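Local coordinates for methionine-binding protein (Coxiella burnetii, PDB 3TQW), which binds methionine and probably serves as the periplasmic substrate-binding lipoprotein of an ABC transporter for this amino acid, at residues Met57-Pro62 with Ala198-Val203; Met86-Lys91 with Val166-Ile171; Arg116-Leu121 with Ile135-Met140. All coordinates share one frame; numbering follows the deposited sequence. Where two conformers were deposited one is given.

Contact 1. Residues Met57-Pro62 with Ala198-Val203; sequences MFQHLP and ANVVAV. With MET (methionine), chain C.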
# COMPACT_ATOMS: atom_id res chain seq x y z
N MSE A 57 2.88 5.37 9.36
CA MSE A 57 3.58 4.59 8.35
C MSE A 57 2.59 3.62 7.75
O MSE A 57 2.37 2.54 8.30
CB MSE A 57 4.75 3.82 8.97
CG MSE A 57 5.56 3.03 7.93
SE MSE A 57 6.35 1.37 8.63
CE MSE A 57 4.70 0.36 8.97
N PHE A 58 1.99 3.99 6.62
CA PHE A 58 0.97 3.14 6.02
C PHE A 58 0.72 3.40 4.54
O PHE A 58 0.02 2.62 3.89
CB PHE A 58 -0.36 3.30 6.77
CG PHE A 58 -1.14 4.51 6.34
CD1 PHE A 58 -0.80 5.77 6.81
CD2 PHE A 58 -2.21 4.39 5.47
CE1 PHE A 58 -1.52 6.89 6.41
CE2 PHE A 58 -2.93 5.51 5.06
CZ PHE A 58 -2.59 6.76 5.54
N GLN A 59 1.27 4.48 4.01
CA GLN A 59 0.87 4.96 2.68
C GLN A 59 2.05 5.25 1.76
O GLN A 59 3.18 5.44 2.21
CB GLN A 59 0.04 6.24 2.83
CG GLN A 59 0.90 7.48 3.02
CD GLN A 59 0.14 8.63 3.65
OE1 GLN A 59 -0.88 9.07 3.13
NE2 GLN A 59 0.64 9.11 4.77
N HIS A 60 1.76 5.31 0.46
CA HIS A 60 2.72 5.84 -0.51
C HIS A 60 2.46 7.31 -0.82
O HIS A 60 1.43 7.87 -0.41
CB HIS A 60 2.75 4.99 -1.79
CG HIS A 60 1.40 4.65 -2.34
ND1 HIS A 60 0.51 5.61 -2.78
CD2 HIS A 60 0.79 3.46 -2.56
CE1 HIS A 60 -0.59 5.02 -3.23
NE2 HIS A 60 -0.44 3.72 -3.10
N LEU A 61 3.38 7.94 -1.54
CA LEU A 61 3.31 9.37 -1.82
C LEU A 61 2.07 9.78 -2.65
O LEU A 61 1.44 10.79 -2.35
CB LEU A 61 4.60 9.84 -2.49
CG LEU A 61 4.87 11.34 -2.54
CD1 LEU A 61 4.59 11.99 -1.19
CD2 LEU A 61 6.30 11.62 -2.99
N PRO A 62 1.72 9.00 -3.68
CA PRO A 62 0.50 9.35 -4.43
C PRO A 62 -0.76 9.34 -3.56
O PRO A 62 -1.63 10.19 -3.73
CB PRO A 62 0.42 8.25 -5.50
CG PRO A 62 1.86 7.85 -5.71
CD PRO A 62 2.45 7.89 -4.32
N ALA A 198 6.58 3.41 -3.17
CA ALA A 198 7.27 3.15 -1.91
C ALA A 198 6.46 3.77 -0.78
O ALA A 198 5.93 4.87 -0.92
CB ALA A 198 8.68 3.74 -1.93
N ASN A 199 6.34 3.06 0.34
CA ASN A 199 5.64 3.63 1.48
C ASN A 199 6.55 4.59 2.24
O ASN A 199 7.77 4.54 2.11
CB ASN A 199 5.08 2.53 2.39
CG ASN A 199 3.87 1.84 1.78
OD1 ASN A 199 3.72 1.78 0.55
ND2 ASN A 199 3.00 1.31 2.62
N VAL A 200 5.94 5.47 3.03
CA VAL A 200 6.69 6.53 3.67
C VAL A 200 6.29 6.70 5.12
O VAL A 200 5.23 6.24 5.56
CB VAL A 200 6.50 7.88 2.94
CG1 VAL A 200 6.91 7.76 1.48
CG2 VAL A 200 5.05 8.35 3.06
N VAL A 201 7.16 7.37 5.87
CA VAL A 201 6.79 7.86 7.18
C VAL A 201 6.37 9.31 7.01
O VAL A 201 7.13 10.13 6.51
CB VAL A 201 7.96 7.77 8.17
CG1 VAL A 201 7.60 8.45 9.47
CG2 VAL A 201 8.34 6.30 8.41
N ALA A 202 5.14 9.61 7.40
CA ALA A 202 4.60 10.95 7.28
C ALA A 202 4.48 11.60 8.65
O ALA A 202 4.15 10.93 9.64
CB ALA A 202 3.24 10.92 6.56
N VAL A 203 4.76 12.90 8.71
CA VAL A 203 4.64 13.66 9.94
C VAL A 203 4.01 15.02 9.63
O VAL A 203 3.89 15.40 8.47
CB VAL A 203 6.02 13.90 10.60
CG1 VAL A 203 6.73 12.58 10.86
CG2 VAL A 203 6.87 14.80 9.71
N MET C . 0.76 -0.46 2.04
CA MET C . -0.09 -0.08 0.90
C MET C . 0.64 -0.40 -0.40
O MET C . 1.85 -0.23 -0.48
CB MET C . -0.42 1.42 0.97
CG MET C . -1.34 1.95 -0.13
SD MET C . -1.67 3.73 0.05
CE MET C . -2.60 3.71 1.58
OXT MET C . 0.05 -0.85 -1.39
O HOH W 1 2.61 6.77 6.05
O HOH W 2 5.75 6.78 -2.82
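His60 and Ala198 meet where strand 55-60 gives way to helix 61-71. The side chain begins against the opposing backbone, with His60 CB 3.3 Å from Ala198 O. A chi1 of 46° then sets CG between the backbone N and the carbonyl carbon, and the ring reaches the bound methionine. The ligand's SD lies over one face of the ring, offset toward the rim and 3.4 Å from His60 NE2. Next to CG, ND1 caps the helix by accepting from the backbone N of Tyr63; farther out, NE2 is hydrogen-bonded to Asn113 OD1. The two bonds fix the ring's rotation against the thioether. Alongside, Val200 N donates to Gln59 O at 2.9 Å, although the bond is bent at the hydrogen (142°). One water links Leu61 N to Ala198 O, and another bridges Phe58 N and Val200 O. Gln59 extends further, bringing NE2 to 3.6 Å from Ala202 CB as OE1 bonds to Asn45. Strand 198-204 lies between strands 55-60 and 75-83, antiparallel to both, while helix 211-220 packs on Met57 and Val201, and helix 44-49 touches Phe58 and Ala202.

Contact 2. Residues Met86-Lys91 with Val166-Ile171; sequences MGLYSK and VDLAAI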
# COMPACT_ATOMS: atom_id res chain seq x y z
N MSE A 86 2.35 -4.49 -5.98
CA MSE A 86 0.97 -4.95 -5.97
C MSE A 86 0.74 -6.13 -6.92
O MSE A 86 1.23 -6.14 -8.06
CB MSE A 86 0.03 -3.79 -6.34
CG MSE A 86 -1.42 -4.20 -6.56
SE MSE A 86 -2.51 -2.66 -7.07
CE MSE A 86 -2.78 -1.89 -5.30
N GLY A 87 -0.01 -7.12 -6.45
CA GLY A 87 -0.28 -8.30 -7.25
C GLY A 87 -1.70 -8.36 -7.78
O GLY A 87 -2.60 -7.68 -7.26
N LEU A 88 -1.90 -9.15 -8.83
CA LEU A 88 -3.23 -9.47 -9.33
C LEU A 88 -3.53 -10.90 -8.91
O LEU A 88 -2.72 -11.80 -9.14
CB LEU A 88 -3.28 -9.36 -10.85
CG LEU A 88 -2.98 -7.99 -11.46
CD1 LEU A 88 -2.87 -8.09 -12.97
CD2 LEU A 88 -4.07 -7.00 -11.06
N TYR A 89 -4.68 -11.12 -8.29
CA TYR A 89 -5.00 -12.41 -7.70
C TYR A 89 -6.33 -12.95 -8.21
O TYR A 89 -7.20 -12.19 -8.62
CB TYR A 89 -5.08 -12.30 -6.18
CG TYR A 89 -3.83 -11.75 -5.53
CD1 TYR A 89 -2.83 -12.60 -5.07
CD2 TYR A 89 -3.65 -10.38 -5.38
CE1 TYR A 89 -1.69 -12.10 -4.48
CE2 TYR A 89 -2.51 -9.87 -4.78
CZ TYR A 89 -1.53 -10.74 -4.33
OH TYR A 89 -0.38 -10.26 -3.74
N SER A 90 -6.49 -14.26 -8.16
CA SER A 90 -7.75 -14.88 -8.55
C SER A 90 -7.93 -16.22 -7.87
O SER A 90 -6.95 -16.90 -7.55
CB SER A 90 -7.81 -15.05 -10.07
OG SER A 90 -8.98 -15.76 -10.45
N LYS A 91 -9.18 -16.60 -7.65
CA LYS A 91 -9.52 -17.95 -7.22
C LYS A 91 -10.29 -18.66 -8.33
O LYS A 91 -10.87 -19.72 -8.11
CB LYS A 91 -10.34 -17.92 -5.93
CG LYS A 91 -9.51 -17.62 -4.69
CD LYS A 91 -10.37 -17.14 -3.53
CE LYS A 91 -11.44 -18.15 -3.15
NZ LYS A 91 -12.24 -17.67 -1.99
N VAL A 166 -15.48 -12.21 -8.27
CA VAL A 166 -14.83 -11.63 -9.44
C VAL A 166 -13.82 -12.61 -10.00
O VAL A 166 -13.46 -13.58 -9.34
CB VAL A 166 -14.14 -10.29 -9.11
CG1 VAL A 166 -15.17 -9.29 -8.58
CG2 VAL A 166 -13.02 -10.51 -8.10
N ASP A 167 -13.36 -12.35 -11.22
CA ASP A 167 -12.44 -13.25 -11.88
C ASP A 167 -10.99 -12.91 -11.58
O ASP A 167 -10.11 -13.76 -11.74
CB ASP A 167 -12.71 -13.23 -13.38
CG ASP A 167 -14.14 -13.61 -13.71
OD1 ASP A 167 -14.47 -14.79 -13.53
OD2 ASP A 167 -14.92 -12.73 -14.12
N LEU A 168 -10.75 -11.68 -11.14
CA LEU A 168 -9.40 -11.18 -10.92
C LEU A 168 -9.48 -9.93 -10.05
O LEU A 168 -10.41 -9.13 -10.19
CB LEU A 168 -8.75 -10.80 -12.26
CG LEU A 168 -7.24 -10.54 -12.26
CD1 LEU A 168 -6.50 -11.86 -12.05
CD2 LEU A 168 -6.81 -9.88 -13.56
N ALA A 169 -8.53 -9.76 -9.14
CA ALA A 169 -8.52 -8.57 -8.30
C ALA A 169 -7.11 -8.05 -8.08
O ALA A 169 -6.18 -8.83 -7.86
CB ALA A 169 -9.20 -8.85 -6.95
N ALA A 170 -6.96 -6.74 -8.16
CA ALA A 170 -5.72 -6.08 -7.78
C ALA A 170 -5.83 -5.76 -6.29
O ALA A 170 -6.73 -5.03 -5.88
CB ALA A 170 -5.53 -4.80 -8.58
N ILE A 171 -4.93 -6.32 -5.49
CA ILE A 171 -5.03 -6.20 -4.03
C ILE A 171 -3.73 -5.67 -3.41
O ILE A 171 -2.64 -6.16 -3.72
CB ILE A 171 -5.37 -7.56 -3.40
CG1 ILE A 171 -6.61 -8.18 -4.07
CG2 ILE A 171 -5.56 -7.43 -1.87
CD1 ILE A 171 -7.02 -9.53 -3.51
O HOH W 3 -0.25 -7.44 -3.52
O HOH W 4 -11.38 -14.99 -8.13
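Tyr89 and Ile171 cross obliquely, ring carbons CD2 and CE2 of the tyrosine each lying 3.9 Å from Ile171 CB. With CG anti to its carbonyl carbon (chi1 -56°), the phenol runs back along its own strand and carries OH to 4.0 Å from Gly87 CA, where no side chain intervenes. A water at the ring's edge, in its plane, joins Tyr89 OH at 2.8 Å to Gly87 N and Ile171 O, tying the phenol to both strands.

Leu88 and Ala170 point to the other side of the sheet. There Leu88 CD2 comes within 3.6 Å of Ala170 CB, and the selenium of Met86 (a selenomethionine) approaches the same methyl at 4.0 Å. The Met86 chain is extended as far as SE and bends only at its last torsion. Leu120 of helix 111-123 touches both Met86 and Leu88, while Ala117 touches Ala170.

Strand 87-89 is the antiparallel member of an otherwise parallel core: strand 168-171 has the parallel strand 104-108 on its far side, and strand 189-190 flanks 87-89. This is the arrangement of a type II periplasmic binding protein domain, in which the strand that follows the interdomain crossover is inserted antiparallel beside the third core strand. Tyr89 and Ala169 form a hydrogen-bonded pair, N to O at 2.8 Å in both directions, and Ile171 N donates to Gly87 O in a longer bond of 3.2 Å.

Beyond the paired residues, Ser90 has OG anti to its backbone N and donates to Asp167 O at 2.6 Å. The hydroxyl approaches from above the carbonyl plane, 40° out of it. The same OG is also hydrogen-bonded to the backbone N atoms of Lys92 and Ile93, just past the end of strand 87-89.

Contact 3. Residues Arg116-Leu121 with Ile135-Met140; sequences RALLLL and INATPM. With MET (methionine), chain C.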
# COMPACT_ATOMS: atom_id res chain seq x y z
N ARG A 116 -3.38 3.08 -9.81
CA ARG A 116 -2.29 2.11 -9.71
C ARG A 116 -2.70 0.76 -10.27
O ARG A 116 -1.94 0.14 -11.01
CB ARG A 116 -1.86 1.96 -8.25
CG ARG A 116 -0.83 0.86 -8.00
CD ARG A 116 -0.54 0.76 -6.51
NE ARG A 116 0.65 -0.04 -6.21
CZ ARG A 116 1.11 -0.26 -4.98
NH1 ARG A 116 0.47 0.27 -3.95
NH2 ARG A 116 2.20 -1.00 -4.79
N ALA A 117 -3.89 0.30 -9.89
CA ALA A 117 -4.39 -0.99 -10.33
C ALA A 117 -4.66 -1.01 -11.83
O ALA A 117 -4.45 -2.02 -12.49
CB ALA A 117 -5.65 -1.35 -9.57
N LEU A 118 -5.14 0.11 -12.36
CA LEU A 118 -5.39 0.21 -13.80
C LEU A 118 -4.08 0.14 -14.58
O LEU A 118 -4.00 -0.48 -15.64
CB LEU A 118 -6.16 1.49 -14.14
CG LEU A 118 -7.62 1.47 -13.68
CD1 LEU A 118 -8.29 2.82 -13.92
CD2 LEU A 118 -8.38 0.34 -14.39
N LEU A 119 -3.04 0.76 -14.03
CA LEU A 119 -1.71 0.69 -14.63
C LEU A 119 -1.19 -0.74 -14.64
O LEU A 119 -0.53 -1.16 -15.59
CB LEU A 119 -0.74 1.61 -13.89
CG LEU A 119 -0.84 3.10 -14.23
CD1 LEU A 119 -0.08 3.95 -13.23
CD2 LEU A 119 -0.35 3.36 -15.65
N LEU A 120 -1.49 -1.49 -13.58
CA LEU A 120 -1.09 -2.89 -13.49
C LEU A 120 -1.86 -3.76 -14.48
O LEU A 120 -1.29 -4.70 -15.06
CB LEU A 120 -1.27 -3.40 -12.06
CG LEU A 120 -0.88 -4.85 -11.73
CD1 LEU A 120 0.56 -5.14 -12.11
CD2 LEU A 120 -1.11 -5.15 -10.25
N LEU A 121 -3.14 -3.47 -14.69
CA LEU A 121 -3.93 -4.19 -15.68
C LEU A 121 -3.39 -3.93 -17.08
O LEU A 121 -3.47 -4.78 -17.97
CB LEU A 121 -5.41 -3.81 -15.61
CG LEU A 121 -6.16 -4.16 -14.33
CD1 LEU A 121 -7.55 -3.53 -14.34
CD2 LEU A 121 -6.25 -5.67 -14.15
N ILE A 135 -1.06 7.97 -13.17
CA ILE A 135 -1.03 8.25 -11.73
C ILE A 135 -2.39 8.76 -11.23
O ILE A 135 -2.69 8.65 -10.03
CB ILE A 135 0.08 9.27 -11.37
CG1 ILE A 135 1.45 8.73 -11.80
CG2 ILE A 135 0.07 9.57 -9.88
CD1 ILE A 135 2.60 9.67 -11.50
N ASN A 136 -3.20 9.30 -12.14
CA ASN A 136 -4.56 9.71 -11.81
C ASN A 136 -5.60 9.02 -12.70
O ASN A 136 -6.72 9.51 -12.84
CB ASN A 136 -4.73 11.22 -11.93
CG ASN A 136 -3.46 11.98 -11.60
OD1 ASN A 136 -2.66 12.27 -12.48
ND2 ASN A 136 -3.27 12.31 -10.33
N ALA A 137 -5.24 7.89 -13.29
CA ALA A 137 -6.13 7.21 -14.23
C ALA A 137 -7.43 6.71 -13.60
O ALA A 137 -7.45 6.27 -12.45
CB ALA A 137 -5.39 6.06 -14.92
N THR A 138 -8.50 6.79 -14.38
CA THR A 138 -9.81 6.24 -14.02
C THR A 138 -10.22 5.31 -15.16
O THR A 138 -9.58 5.29 -16.21
CB THR A 138 -10.86 7.36 -13.87
OG1 THR A 138 -12.15 6.79 -13.60
CG2 THR A 138 -10.95 8.18 -15.14
N PRO A 139 -11.28 4.51 -14.96
CA PRO A 139 -11.74 3.65 -16.06
C PRO A 139 -12.14 4.43 -17.31
O PRO A 139 -12.16 3.88 -18.40
CB PRO A 139 -12.95 2.93 -15.46
CG PRO A 139 -12.63 2.87 -13.98
CD PRO A 139 -11.93 4.17 -13.68
N MSE A 140 -12.46 5.71 -17.14
CA MSE A 140 -12.79 6.57 -18.27
C MSE A 140 -11.57 6.77 -19.15
O MSE A 140 -11.68 7.23 -20.28
CB MSE A 140 -13.29 7.94 -17.77
CG MSE A 140 -14.77 7.99 -17.44
SE MSE A 140 -15.90 7.70 -19.00
CE MSE A 140 -16.49 5.88 -18.59
N MET C . 0.76 -0.46 2.04
CA MET C . -0.09 -0.08 0.90
C MET C . 0.64 -0.40 -0.40
O MET C . 1.85 -0.23 -0.48
CB MET C . -0.42 1.42 0.97
CG MET C . -1.34 1.95 -0.13
SD MET C . -1.67 3.73 0.05
CE MET C . -2.60 3.71 1.58
OXT MET C . 0.05 -0.85 -1.39
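Leu118 has CG anti to its carbonyl carbon (chi1 -71°) and an extended chi2, a shape that sends CD1 straight out from the helix onto the peptide bond between Thr138 and Pro139. The methyl is 3.4 Å from Thr138 C and 3.6 Å from Pro139 N. The same methyl also meets Pro139 CD at 3.9 Å and, one peptide earlier, Ala137 O at 3.8 Å. One branch of one leucine therefore carries most of the contact, pressing on backbone and proline ring more than on another long side chain. No hydrogen bond crosses between the two segments. Leu119, with nearly the same torsions, brings its own CD1 to 4.1 Å from Ile135 N, but Ile135 is poorly ordered and follows an unmodelled gap, and this part of the contact is the less certain.

Arg116 leaves the helix away from the loop. CG is anti to the backbone N (chi1 174°) and the chain stays extended to NE, which carries the guanidinium to the bound methionine. NH1 donates to the ligand's OXT at 2.8 Å, a bond bent to 134° at the hydrogen, and the carboxylate oxygen lies at the edge of the guanidinium, near its plane. Glu191 forms a salt bridge with NE through OE2, an arrangement that helps to position the group and probably balances part of its charge.

Helix 111-123 thus stands between the ligand and the connection that joins strands 128-129 and 142-144, the two strands of a small antiparallel sheet. Leu119 and Ala137 both touch Leu129 in that sheet, whereas Ala117 and Leu121 pack on strand 104-108, and Leu121 also reaches Leu88 of strand 87-89.

How the contacts relate
Contacts 1 and 2 occupy corresponding places in the two domains of this type II binding protein: each joins a third core strand to the antiparallel strand that follows a crossover between domains. Their centres are 23 Å apart and their nearest atoms about 6 Å apart, with bound methionine between the domains. Contact 3 supplies the link. Across the cleft, Arg116 NH1 packs 3.5 Å from His60 CD2 of contact 1, and both side chains touch the methionine. Towards contact 2, Arg116 CD lies 3.7 Å from Met86 CE; the Met86 side chain is itself about 5 Å from the ligand.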